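Local coordinates for COPII coat assembly protein SEC16 (Saccharomyces cerevisiae, PDB 3MZK), which helps initiate assembly of the COPII coat that forms transport vesicles at the endoplasmic reticulum, takes part in cargo selection, and is also involved in autophagy, at residues K49-P52 with I53-I57; M100-W103 with Q104-M108; F280-E283 with F284-L288; I320-I324 with G325-T329; D336-Y339 with E340-S344. One frame throughout, in Å; residues are numbered along the deposited sequence.

Overall arrangement
The five contacts follow one another along the chain, and three of them meet in space. Contact 4, an irregular loop, leans on contact 5, where Ile324 N probably donates to Asp336 OD1 at 2.8 Å. Contact 2 joins both: Ile102 CG2 lies 4.0 Å from Ile324 CG2, and Leu106 CD2 is 3.8 Å from Tyr339 CD1. The result is a packed cluster linking helix 101-111 to helix 330-344. Contact 3 remains separate, its nearest atoms about 7 Å from those of contact 4. Contact 1 is remote, on the three-stranded sheet, and nearest to contact 4, with centres about 29 Å and nearest atoms about 11 Å apart; like contact 4, it meets the chain of another protein.

Contact 1 (K49-P52 with I53-I57); sequences KVTP and IDQII
Thr51 and Gln55 cross obliquely where strand 48-52 gives way to the short 3-10 segment 53-55. A chi1 of 172° turns the Thr51 hydroxyl opposite the backbone N and sets OG1 against the aliphatic base of the glutamine, 3.5 Å from Gln55 CB; CG is the other glutamine atom it meets. Gln55 bends at chi2 (-74°), which turns the amide aside and puts its methylenes against the threonine. The methyl branch of Thr51 does a different job: its CG2 comes to 4.0 Å from Ile56 CD1, an apolar contact between chain ends that also approach at a slant.

Pro52, on the more exposed flank, places CB 3.8 Å from Asp54 OD1. Its carbonyl closes the turn through a weak hydrogen bond, Gln55 N to Pro52 O at 3.3 Å, while Ile53 O accepts from both Ile56 N at 3.0 Å and Ile57 N at 2.8 Å.

Within this chain the strand is an outer one of the three-stranded antiparallel sheet, bonded to strand 24-28 through Thr51 and Val25. At Lys49 and Val50, antiparallel pairing carries the sheet on into a strand of another protein's chain. Chemically, the contact divides in two: apolar packing of Thr51 and Ile56 continues into the interface with that partner, on its apolar side chains, while backbone bonds curl the chain out of the strand.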
# COMPACT_ATOMS: atom_id res chain seq x y z
N LYS B 49 -35.98 16.16 60.16
CA LYS B 49 -35.24 17.32 59.68
C LYS B 49 -35.32 17.50 58.17
O LYS B 49 -35.31 16.54 57.40
CB LYS B 49 -33.77 17.27 60.12
CG LYS B 49 -33.60 17.21 61.62
CD LYS B 49 -32.16 17.03 62.05
CE LYS B 49 -32.09 16.80 63.55
NZ LYS B 49 -30.72 16.95 64.11
N VAL B 50 -35.39 18.76 57.76
CA VAL B 50 -35.43 19.10 56.35
C VAL B 50 -34.34 20.12 56.06
O VAL B 50 -34.42 21.27 56.47
CB VAL B 50 -36.79 19.67 55.97
CG1 VAL B 50 -36.75 20.23 54.55
CG2 VAL B 50 -37.85 18.60 56.11
N THR B 51 -33.31 19.68 55.35
CA THR B 51 -32.19 20.54 55.04
C THR B 51 -31.85 20.50 53.55
O THR B 51 -32.11 19.51 52.86
CB THR B 51 -30.95 20.15 55.84
OG1 THR B 51 -29.82 20.88 55.36
CG2 THR B 51 -30.66 18.67 55.69
N PRO B 52 -31.28 21.60 53.04
CA PRO B 52 -30.84 21.62 51.64
C PRO B 52 -29.87 20.48 51.38
O PRO B 52 -29.20 19.99 52.29
CB PRO B 52 -30.13 22.97 51.53
CG PRO B 52 -30.83 23.82 52.53
CD PRO B 52 -31.09 22.91 53.69
N ILE B 53 -29.81 20.07 50.13
CA ILE B 53 -29.08 18.87 49.77
C ILE B 53 -27.58 19.00 50.05
O ILE B 53 -26.93 18.04 50.46
CB ILE B 53 -29.40 18.47 48.31
CG1 ILE B 53 -28.76 17.13 47.95
CG2 ILE B 53 -29.00 19.58 47.34
CD1 ILE B 53 -29.23 16.59 46.60
N ASP B 54 -27.04 20.21 49.88
CA ASP B 54 -25.60 20.42 50.02
C ASP B 54 -25.02 20.42 51.45
O ASP B 54 -23.81 20.55 51.61
CB ASP B 54 -25.16 21.69 49.28
CG ASP B 54 -25.88 22.93 49.76
OD1 ASP B 54 -26.34 22.94 50.93
OD2 ASP B 54 -25.97 23.89 48.97
N GLN B 55 -25.87 20.28 52.46
CA GLN B 55 -25.38 20.07 53.83
C GLN B 55 -25.16 18.58 54.02
O GLN B 55 -24.91 18.11 55.13
CB GLN B 55 -26.38 20.57 54.87
CG GLN B 55 -27.05 21.89 54.54
CD GLN B 55 -26.13 23.08 54.69
OE1 GLN B 55 -24.93 22.93 54.88
NE2 GLN B 55 -26.70 24.28 54.61
N ILE B 56 -25.28 17.83 52.93
CA ILE B 56 -25.18 16.38 52.97
C ILE B 56 -24.31 15.90 51.81
O ILE B 56 -23.47 15.01 51.96
CB ILE B 56 -26.57 15.74 52.88
CG1 ILE B 56 -27.42 16.19 54.07
CG2 ILE B 56 -26.47 14.23 52.84
CD1 ILE B 56 -28.78 15.55 54.12
N ILE B 57 -24.54 16.50 50.65
CA ILE B 57 -23.72 16.25 49.48
C ILE B 57 -22.82 17.46 49.25
O ILE B 57 -23.27 18.48 48.72
CB ILE B 57 -24.59 16.00 48.23
CG1 ILE B 57 -25.13 14.57 48.24
CG2 ILE B 57 -23.79 16.25 46.96
CD1 ILE B 57 -25.86 14.18 46.95

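Contact 2 (M100-W103 with Q104-M108)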
# COMPACT_ATOMS: atom_id res chain seq x y z
N MET B 100 -3.06 11.10 37.43
CA MET B 100 -3.43 12.20 36.56
C MET B 100 -3.14 11.93 35.08
O MET B 100 -3.25 12.83 34.25
CB MET B 100 -2.70 13.47 37.00
CG MET B 100 -2.82 13.77 38.48
SD MET B 100 -4.48 14.28 38.95
CE MET B 100 -4.69 15.73 37.93
N THR B 101 -2.79 10.69 34.76
CA THR B 101 -2.49 10.30 33.39
C THR B 101 -3.56 10.79 32.40
O THR B 101 -3.26 11.53 31.46
CB THR B 101 -2.34 8.78 33.25
OG1 THR B 101 -1.25 8.32 34.06
CG2 THR B 101 -2.08 8.39 31.79
N ILE B 102 -4.80 10.35 32.60
CA ILE B 102 -5.90 10.69 31.70
C ILE B 102 -6.14 12.20 31.63
O ILE B 102 -6.36 12.75 30.54
CB ILE B 102 -7.21 10.00 32.13
CG1 ILE B 102 -7.09 8.49 31.93
CG2 ILE B 102 -8.40 10.55 31.35
CD1 ILE B 102 -8.21 7.71 32.57
N TRP B 103 -6.12 12.86 32.78
CA TRP B 103 -6.23 14.31 32.82
C TRP B 103 -5.22 14.94 31.86
O TRP B 103 -5.58 15.69 30.96
CB TRP B 103 -5.96 14.81 34.24
CG TRP B 103 -7.14 14.78 35.15
CD1 TRP B 103 -7.29 14.04 36.29
CD2 TRP B 103 -8.36 15.53 35.00
NE1 TRP B 103 -8.52 14.28 36.86
CE2 TRP B 103 -9.19 15.19 36.09
CE3 TRP B 103 -8.82 16.45 34.06
CZ2 TRP B 103 -10.46 15.74 36.25
CZ3 TRP B 103 -10.08 16.99 34.22
CH2 TRP B 103 -10.88 16.64 35.31
N GLN B 104 -3.95 14.61 32.07
CA GLN B 104 -2.86 15.23 31.33
C GLN B 104 -2.82 14.80 29.87
O GLN B 104 -2.41 15.57 29.00
CB GLN B 104 -1.53 14.93 32.02
CG GLN B 104 -1.39 15.62 33.37
CD GLN B 104 -0.27 15.05 34.22
OE1 GLN B 104 0.01 13.85 34.17
NE2 GLN B 104 0.37 15.90 35.00
N LEU B 105 -3.25 13.58 29.60
CA LEU B 105 -3.31 13.08 28.24
C LEU B 105 -4.31 13.89 27.42
O LEU B 105 -3.99 14.35 26.32
CB LEU B 105 -3.70 11.61 28.22
CG LEU B 105 -3.93 11.01 26.84
CD1 LEU B 105 -2.70 11.19 25.98
CD2 LEU B 105 -4.30 9.53 26.94
N LEU B 106 -5.50 14.07 27.97
CA LEU B 106 -6.54 14.86 27.31
C LEU B 106 -6.11 16.32 27.13
O LEU B 106 -6.45 16.96 26.13
CB LEU B 106 -7.85 14.78 28.09
CG LEU B 106 -8.62 13.47 27.93
CD1 LEU B 106 -9.78 13.40 28.90
CD2 LEU B 106 -9.11 13.31 26.50
N GLU B 107 -5.35 16.84 28.09
CA GLU B 107 -4.85 18.20 28.00
C GLU B 107 -3.91 18.35 26.80
O GLU B 107 -4.04 19.29 26.02
CB GLU B 107 -4.14 18.62 29.29
CG GLU B 107 -3.83 20.10 29.35
CD GLU B 107 -3.00 20.47 30.57
OE1 GLU B 107 -2.26 19.60 31.08
OE2 GLU B 107 -3.09 21.63 31.02
N MET B 108 -2.97 17.42 26.66
CA MET B 108 -2.07 17.42 25.51
C MET B 108 -2.83 17.44 24.20
O MET B 108 -2.62 18.31 23.35
CB MET B 108 -1.17 16.18 25.52
CG MET B 108 -0.13 16.14 26.61
SD MET B 108 0.94 14.71 26.39
CE MET B 108 1.45 14.95 24.69
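Ile102 and Leu106 lie side by side one helical turn apart and point the same way, their branches meeting at Ile102 CG2 and Leu106 CD1. With chi1 at -67°, Ile102 turns its CG2 to the carbonyl side, the flank where Leu106 follows; CG and CD1 of the leucine pass over the same carbonyl, with Leu106 CG 3.5 Å from Ile102 O. A second pair forms on another flank. Gln104 extends beyond CG and runs back along Met100, bringing OE1 to 3.9 Å from Met100 CB.

Behind these side chains stand the backbone bonds of the first turns of helix 101-111, for which Met100 is the N-cap residue. Gln104 N donates to Met100 O at 2.9 Å in a nearly straight bond of 170°, and Leu106 N reaches Ile102 O at 3.0 Å with an angle of 172°. Leu105 N to Thr101 O, 2.8 Å, and Glu107 N to Trp103 O, 3.1 Å, continue the i to i+4 pattern of an alpha helix.

Further out, the alpha-helical body of this fragment surrounds the helix. Leu106 faces Trp335 and Ile342 of helix 330-344, and the Trp103 ring meets that of Trp335 edge-to-face. Leu105 packs on Ile302 and Ile303 of helix 294-303, Met100 on Ile88 and Ile91 of helix 77-94, and Gln104 touches Leu122 of helix 116-123. Beside the helix start, Thr101 OG1 is hydrogen-bonded to Asp99 OD1.

Contact 3 (F280-E283 with F284-L288)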
# COMPACT_ATOMS: atom_id res chain seq x y z
N PHE B 280 -1.96 -2.77 18.38
CA PHE B 280 -1.43 -3.01 19.71
C PHE B 280 -2.21 -2.29 20.81
O PHE B 280 -2.46 -2.85 21.88
CB PHE B 280 0.04 -2.62 19.79
CG PHE B 280 0.53 -2.42 21.19
CD1 PHE B 280 0.79 -3.51 22.00
CD2 PHE B 280 0.71 -1.16 21.70
CE1 PHE B 280 1.23 -3.34 23.29
CE2 PHE B 280 1.15 -0.98 23.00
CZ PHE B 280 1.41 -2.07 23.79
N LEU B 281 -2.59 -1.05 20.55
CA LEU B 281 -3.28 -0.25 21.55
C LEU B 281 -4.67 -0.82 21.84
O LEU B 281 -5.08 -0.93 23.00
CB LEU B 281 -3.38 1.21 21.11
CG LEU B 281 -2.07 2.00 21.18
CD1 LEU B 281 -2.27 3.43 20.72
CD2 LEU B 281 -1.52 1.97 22.58
N ILE B 282 -5.39 -1.18 20.79
CA ILE B 282 -6.72 -1.75 20.96
C ILE B 282 -6.66 -3.16 21.56
O ILE B 282 -7.33 -3.44 22.55
CB ILE B 282 -7.48 -1.74 19.65
CG1 ILE B 282 -7.57 -0.30 19.13
CG2 ILE B 282 -8.86 -2.34 19.83
CD1 ILE B 282 -8.21 -0.18 17.77
N GLU B 283 -5.85 -4.03 20.97
CA GLU B 283 -5.68 -5.38 21.50
C GLU B 283 -5.31 -5.38 22.98
O GLU B 283 -5.82 -6.18 23.76
CB GLU B 283 -4.62 -6.13 20.70
CG GLU B 283 -5.12 -6.62 19.36
CD GLU B 283 -6.25 -7.61 19.51
OE1 GLU B 283 -6.10 -8.55 20.31
OE2 GLU B 283 -7.29 -7.43 18.84
N PHE B 284 -4.40 -4.48 23.35
CA PHE B 284 -3.92 -4.39 24.72
C PHE B 284 -4.94 -3.69 25.62
O PHE B 284 -5.05 -3.99 26.81
CB PHE B 284 -2.58 -3.65 24.75
CG PHE B 284 -1.84 -3.79 26.05
CD1 PHE B 284 -0.92 -2.84 26.45
CD2 PHE B 284 -2.04 -4.89 26.86
CE1 PHE B 284 -0.23 -2.97 27.64
CE2 PHE B 284 -1.36 -5.02 28.05
CZ PHE B 284 -0.45 -4.06 28.44
N GLY B 285 -5.69 -2.76 25.04
CA GLY B 285 -6.76 -2.09 25.75
C GLY B 285 -7.93 -3.02 26.05
O GLY B 285 -8.74 -2.74 26.94
N ILE B 286 -8.01 -4.12 25.31
CA ILE B 286 -9.02 -5.14 25.55
C ILE B 286 -8.58 -6.02 26.70
O ILE B 286 -9.31 -6.24 27.66
CB ILE B 286 -9.23 -6.01 24.30
CG1 ILE B 286 -10.11 -5.28 23.28
CG2 ILE B 286 -9.87 -7.34 24.68
CD1 ILE B 286 -10.10 -5.91 21.92
N PHE B 287 -7.36 -6.53 26.60
CA PHE B 287 -6.78 -7.34 27.66
C PHE B 287 -6.96 -6.69 29.02
O PHE B 287 -7.39 -7.33 29.98
CB PHE B 287 -5.29 -7.58 27.39
CG PHE B 287 -4.52 -8.05 28.58
CD1 PHE B 287 -4.54 -9.38 28.95
CD2 PHE B 287 -3.77 -7.16 29.34
CE1 PHE B 287 -3.83 -9.82 30.05
CE2 PHE B 287 -3.06 -7.59 30.44
CZ PHE B 287 -3.09 -8.92 30.79
N LEU B 288 -6.64 -5.40 29.10
CA LEU B 288 -6.72 -4.66 30.36
C LEU B 288 -8.13 -4.61 30.91
O LEU B 288 -8.35 -4.70 32.12
CB LEU B 288 -6.16 -3.25 30.19
CG LEU B 288 -4.66 -3.19 29.96
CD1 LEU B 288 -4.20 -1.78 29.60
CD2 LEU B 288 -3.92 -3.72 31.18
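Phe280 leans forward along helix 275-290 to meet Phe284, one turn on, and the Phe284 side chain can be followed outward from the backbone. CB sits beside Phe280 O and also lies over one face of the Phe280 ring, 4.1 Å above its plane and displaced toward the rim. A chi1 of -166° swings CG to the far side from the backbone N, and the ring leaves the helix in the same direction as its neighbour; CG itself is 4.2 Å from Phe280 CE1. CD1 makes the main ring contact, lying 3.6 Å from Phe280 CZ and also meeting CE1. The rings meet obliquely, planes inclined at 32° and centroids 5.5 Å apart. Over one face of the Phe284 ring comes Leu288 CG, extending the apolar row by a further turn.

The backbone holds this spacing through Phe284 N to Phe280 O at 2.9 Å, followed by Gly285 N to Leu281 O at 2.8 Å. On another flank Ile286 CG1 rests against Ile282 O, 3.4 Å away, and Ile286 CD1 touches Ile282 CG2.

The aromatic flank is buried between helices. Phe280 packs on Val259, and Phe284 on Trp252 and Val256, all from helix 252-261; Leu300 of helix 294-303 meets both Phe284 and Leu288. Helix 231-240 supplies Ile235 to Phe284 and Phe238, whose ring meets Phe287 edge-to-face, while Ile282 and Ile286 lie against Val313 of a loop.

Contact 4 (I320-I324 with G325-T329); sequences IFESI and GNMNT
Between Ser323 and Met327, whose CA atoms are 5.7 Å apart, the chain swings round Gly325 at a positive phi of 72° and enters a type I turn from Asn326 to Thr329. Ser323 spans the bend from inside. Its OG, held between the backbone N and the carbonyl carbon (chi1 63°), donates to Gly325 O at 2.8 Å, nearly along the C=O axis. The same hydroxyl lies 3.7 Å from Met327 CB, which approaches it from beside the bond.

Met327 then bends at chi3 and meets Glu322 at about a right angle. The approach is a methyl group against an extended carboxylate chain, Met327 CE coming to 3.4 Å from Glu322 OE2.

Three bonds close the turn that follows. Asn326 O receives both Thr329 N and Thr329 OG1, each at 2.9 Å, and Asn326 OD1 accepts from Asn328 N at 2.8 Å, forming an Asx turn. Thr329 OG1 in turn accepts from Ser332 N and so caps helix 330-344. Around the loop, Ile324 packs on Trp335 of that helix, while Asn328 ND2 is hydrogen-bonded to an acidic side chain of another protein's chain and Met327 packs on an apolar one.

Short polar links thus probably hold an irregular segment in shape without regular secondary structure: one serine hydroxyl braces the bend, one carbonyl gathers two donors, and one threonine carries the turn into the helix, while the residues from Asn326 to Thr329 face the partner.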
# COMPACT_ATOMS: atom_id res chain seq x y z
N ILE B 320 -16.42 -2.90 24.75
CA ILE B 320 -17.00 -1.65 24.27
C ILE B 320 -16.30 -0.43 24.89
O ILE B 320 -16.00 -0.42 26.09
CB ILE B 320 -18.52 -1.60 24.59
CG1 ILE B 320 -19.25 -2.71 23.82
CG2 ILE B 320 -19.12 -0.24 24.26
CD1 ILE B 320 -20.73 -2.76 24.09
N PHE B 321 -16.02 0.59 24.08
CA PHE B 321 -15.51 1.85 24.61
C PHE B 321 -16.67 2.82 24.71
O PHE B 321 -16.89 3.62 23.80
CB PHE B 321 -14.43 2.43 23.70
CG PHE B 321 -13.69 3.59 24.31
CD1 PHE B 321 -13.09 4.56 23.50
CD2 PHE B 321 -13.56 3.70 25.68
CE1 PHE B 321 -12.40 5.62 24.05
CE2 PHE B 321 -12.87 4.77 26.25
CZ PHE B 321 -12.29 5.73 25.44
N GLU B 322 -17.38 2.75 25.83
CA GLU B 322 -18.64 3.47 26.03
C GLU B 322 -18.40 4.83 26.70
O GLU B 322 -19.07 5.81 26.39
CB GLU B 322 -19.59 2.61 26.88
CG GLU B 322 -21.06 3.03 26.87
CD GLU B 322 -21.93 2.11 27.73
OE1 GLU B 322 -21.40 1.14 28.31
OE2 GLU B 322 -23.15 2.36 27.82
N SER B 323 -17.43 4.87 27.62
CA SER B 323 -17.11 6.09 28.35
C SER B 323 -15.73 6.00 29.01
O SER B 323 -15.25 4.91 29.33
CB SER B 323 -18.14 6.33 29.43
OG SER B 323 -18.10 5.27 30.37
N ILE B 324 -15.11 7.15 29.22
CA ILE B 324 -13.83 7.20 29.92
C ILE B 324 -14.06 7.12 31.43
O ILE B 324 -14.53 8.08 32.05
CB ILE B 324 -13.04 8.47 29.53
CG1 ILE B 324 -12.96 8.58 28.00
CG2 ILE B 324 -11.65 8.46 30.14
CD1 ILE B 324 -12.28 9.82 27.51
N GLY B 325 -13.75 5.97 32.02
CA GLY B 325 -14.12 5.71 33.39
C GLY B 325 -15.62 5.46 33.54
O GLY B 325 -16.39 5.66 32.59
N ASN B 326 -16.04 5.02 34.73
CA ASN B 326 -17.45 4.77 34.98
C ASN B 326 -18.32 5.96 34.62
O ASN B 326 -18.12 7.07 35.13
CB ASN B 326 -17.70 4.38 36.44
CG ASN B 326 -19.17 4.09 36.71
OD1 ASN B 326 -19.98 5.01 36.84
ND2 ASN B 326 -19.51 2.81 36.80
N MET B 327 -19.30 5.70 33.76
CA MET B 327 -20.14 6.75 33.19
C MET B 327 -20.78 7.71 34.21
O MET B 327 -21.09 8.85 33.87
CB MET B 327 -21.19 6.14 32.27
CG MET B 327 -21.99 7.14 31.48
SD MET B 327 -22.52 6.49 29.89
CE MET B 327 -22.62 4.74 30.26
N ASN B 328 -20.96 7.26 35.45
CA ASN B 328 -21.60 8.09 36.47
C ASN B 328 -20.68 9.11 37.14
O ASN B 328 -21.13 10.11 37.70
CB ASN B 328 -22.27 7.22 37.54
CG ASN B 328 -23.74 6.97 37.25
OD1 ASN B 328 -24.43 7.85 36.72
ND2 ASN B 328 -24.23 5.78 37.59
N THR B 329 -19.38 8.85 37.09
CA THR B 329 -18.40 9.71 37.74
C THR B 329 -18.33 11.09 37.07
O THR B 329 -18.49 11.20 35.85
CB THR B 329 -17.01 9.05 37.76
OG1 THR B 329 -16.47 9.02 36.43
CG2 THR B 329 -17.10 7.62 38.30

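Contact 5 (D336-Y339 with E340-S344); sequences DEIY and EYIFS
Tyr339 and Phe343, a turn apart on helix 330-344, form a T-shaped pair in which the edge of the phenylalanine is directed at the face of the tyrosine. Phe343 CE2 does the touching: it stands 3.4 Å above the Tyr339 plane, offset toward the rim, and is 3.6 Å from Tyr339 CE1. The planes make an angle of 63° and the centroids are 4.9 Å apart. The first torsions bring the rings together from different directions, for the Tyr339 ring departs trans to its own N (chi1 -169°) whereas that of Phe343 departs trans to its carbonyl carbon (chi1 -86°). Beyond the ring, Tyr339 OH is hydrogen-bonded to Val306 O, which gives the phenol a polar partner at its far end.

This helix belongs to the alpha-helical part of the Sec16 fragment, consistent with the ACE1 fold of its family, and its flanks serve different neighbours. Ile342 packs on Lys109 of helix 101-111, and Tyr341 on Leu80 of helix 77-94, while the ring of Phe343 also meets Phe352 edge-to-face.

Glu340 runs off another flank in an extended chain, with CB 3.4 Å from Glu337 O. A water donates to Glu337 O at 3.0 Å and to Glu340 OE1 at 2.6 Å, bridging a backbone carbonyl and a carboxylate. That OE1 is paired in a salt bridge with Lys359 NZ, and Glu340 OE2 accepts from Phe352 N. Along the axis, Tyr341 N donates to Glu337 O at 2.9 Å.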
# COMPACT_ATOMS: atom_id res chain seq x y z
N ASP B 336 -15.30 12.67 28.96
CA ASP B 336 -16.04 12.30 27.76
C ASP B 336 -16.36 13.49 26.87
O ASP B 336 -16.23 13.41 25.65
CB ASP B 336 -17.31 11.53 28.11
CG ASP B 336 -17.02 10.09 28.49
OD1 ASP B 336 -15.92 9.60 28.15
OD2 ASP B 336 -17.88 9.45 29.14
N GLU B 337 -16.77 14.61 27.47
CA GLU B 337 -17.10 15.78 26.67
C GLU B 337 -15.87 16.45 26.07
O GLU B 337 -15.90 16.93 24.93
CB GLU B 337 -17.93 16.79 27.45
CG GLU B 337 -18.36 17.98 26.61
CD GLU B 337 -19.45 18.80 27.25
OE1 GLU B 337 -19.96 18.39 28.31
OE2 GLU B 337 -19.79 19.86 26.68
N ILE B 338 -14.78 16.47 26.83
CA ILE B 338 -13.51 16.98 26.33
C ILE B 338 -12.98 16.13 25.18
O ILE B 338 -12.55 16.66 24.15
CB ILE B 338 -12.46 17.05 27.46
CG1 ILE B 338 -12.86 18.11 28.48
CG2 ILE B 338 -11.07 17.32 26.88
CD1 ILE B 338 -11.97 18.19 29.70
N TYR B 339 -13.02 14.82 25.36
CA TYR B 339 -12.60 13.88 24.33
C TYR B 339 -13.43 14.11 23.07
O TYR B 339 -12.92 14.00 21.95
CB TYR B 339 -12.76 12.44 24.83
CG TYR B 339 -12.14 11.39 23.95
CD1 TYR B 339 -10.79 11.46 23.59
CD2 TYR B 339 -12.88 10.30 23.50
CE1 TYR B 339 -10.21 10.48 22.79
CE2 TYR B 339 -12.31 9.32 22.70
CZ TYR B 339 -10.97 9.41 22.35
OH TYR B 339 -10.40 8.45 21.56
N GLU B 340 -14.71 14.43 23.24
CA GLU B 340 -15.57 14.71 22.10
C GLU B 340 -15.15 15.99 21.40
O GLU B 340 -15.06 16.04 20.17
CB GLU B 340 -17.03 14.82 22.54
CG GLU B 340 -18.00 15.05 21.39
CD GLU B 340 -19.41 15.31 21.88
OE1 GLU B 340 -19.57 16.13 22.81
OE2 GLU B 340 -20.36 14.68 21.35
N TYR B 341 -14.89 17.03 22.19
CA TYR B 341 -14.45 18.30 21.64
C TYR B 341 -13.21 18.12 20.78
O TYR B 341 -13.09 18.73 19.72
CB TYR B 341 -14.17 19.30 22.77
CG TYR B 341 -13.79 20.68 22.28
CD1 TYR B 341 -14.72 21.50 21.67
CD2 TYR B 341 -12.49 21.17 22.45
CE1 TYR B 341 -14.38 22.77 21.22
CE2 TYR B 341 -12.14 22.43 22.01
CZ TYR B 341 -13.09 23.23 21.40
OH TYR B 341 -12.75 24.48 20.95
N ILE B 342 -12.29 17.28 21.23
CA ILE B 342 -11.05 17.03 20.50
C ILE B 342 -11.33 16.44 19.11
O ILE B 342 -10.72 16.85 18.12
CB ILE B 342 -10.11 16.10 21.29
CG1 ILE B 342 -9.59 16.82 22.54
CG2 ILE B 342 -8.95 15.65 20.43
CD1 ILE B 342 -8.86 15.92 23.50
N PHE B 343 -12.26 15.50 19.04
CA PHE B 343 -12.68 14.93 17.76
C PHE B 343 -13.35 15.99 16.89
O PHE B 343 -13.40 15.85 15.67
CB PHE B 343 -13.69 13.80 17.98
CG PHE B 343 -13.06 12.46 18.22
CD1 PHE B 343 -13.40 11.38 17.42
CD2 PHE B 343 -12.14 12.27 19.23
CE1 PHE B 343 -12.84 10.13 17.63
CE2 PHE B 343 -11.57 11.03 19.45
CZ PHE B 343 -11.92 9.96 18.64
N SER B 344 -13.87 17.04 17.52
CA SER B 344 -14.69 18.01 16.81
C SER B 344 -13.87 18.86 15.85
O SER B 344 -14.40 19.41 14.89
CB SER B 344 -15.47 18.89 17.78
OG SER B 344 -14.65 19.91 18.32
O HOH W 1 -18.18 18.22 23.46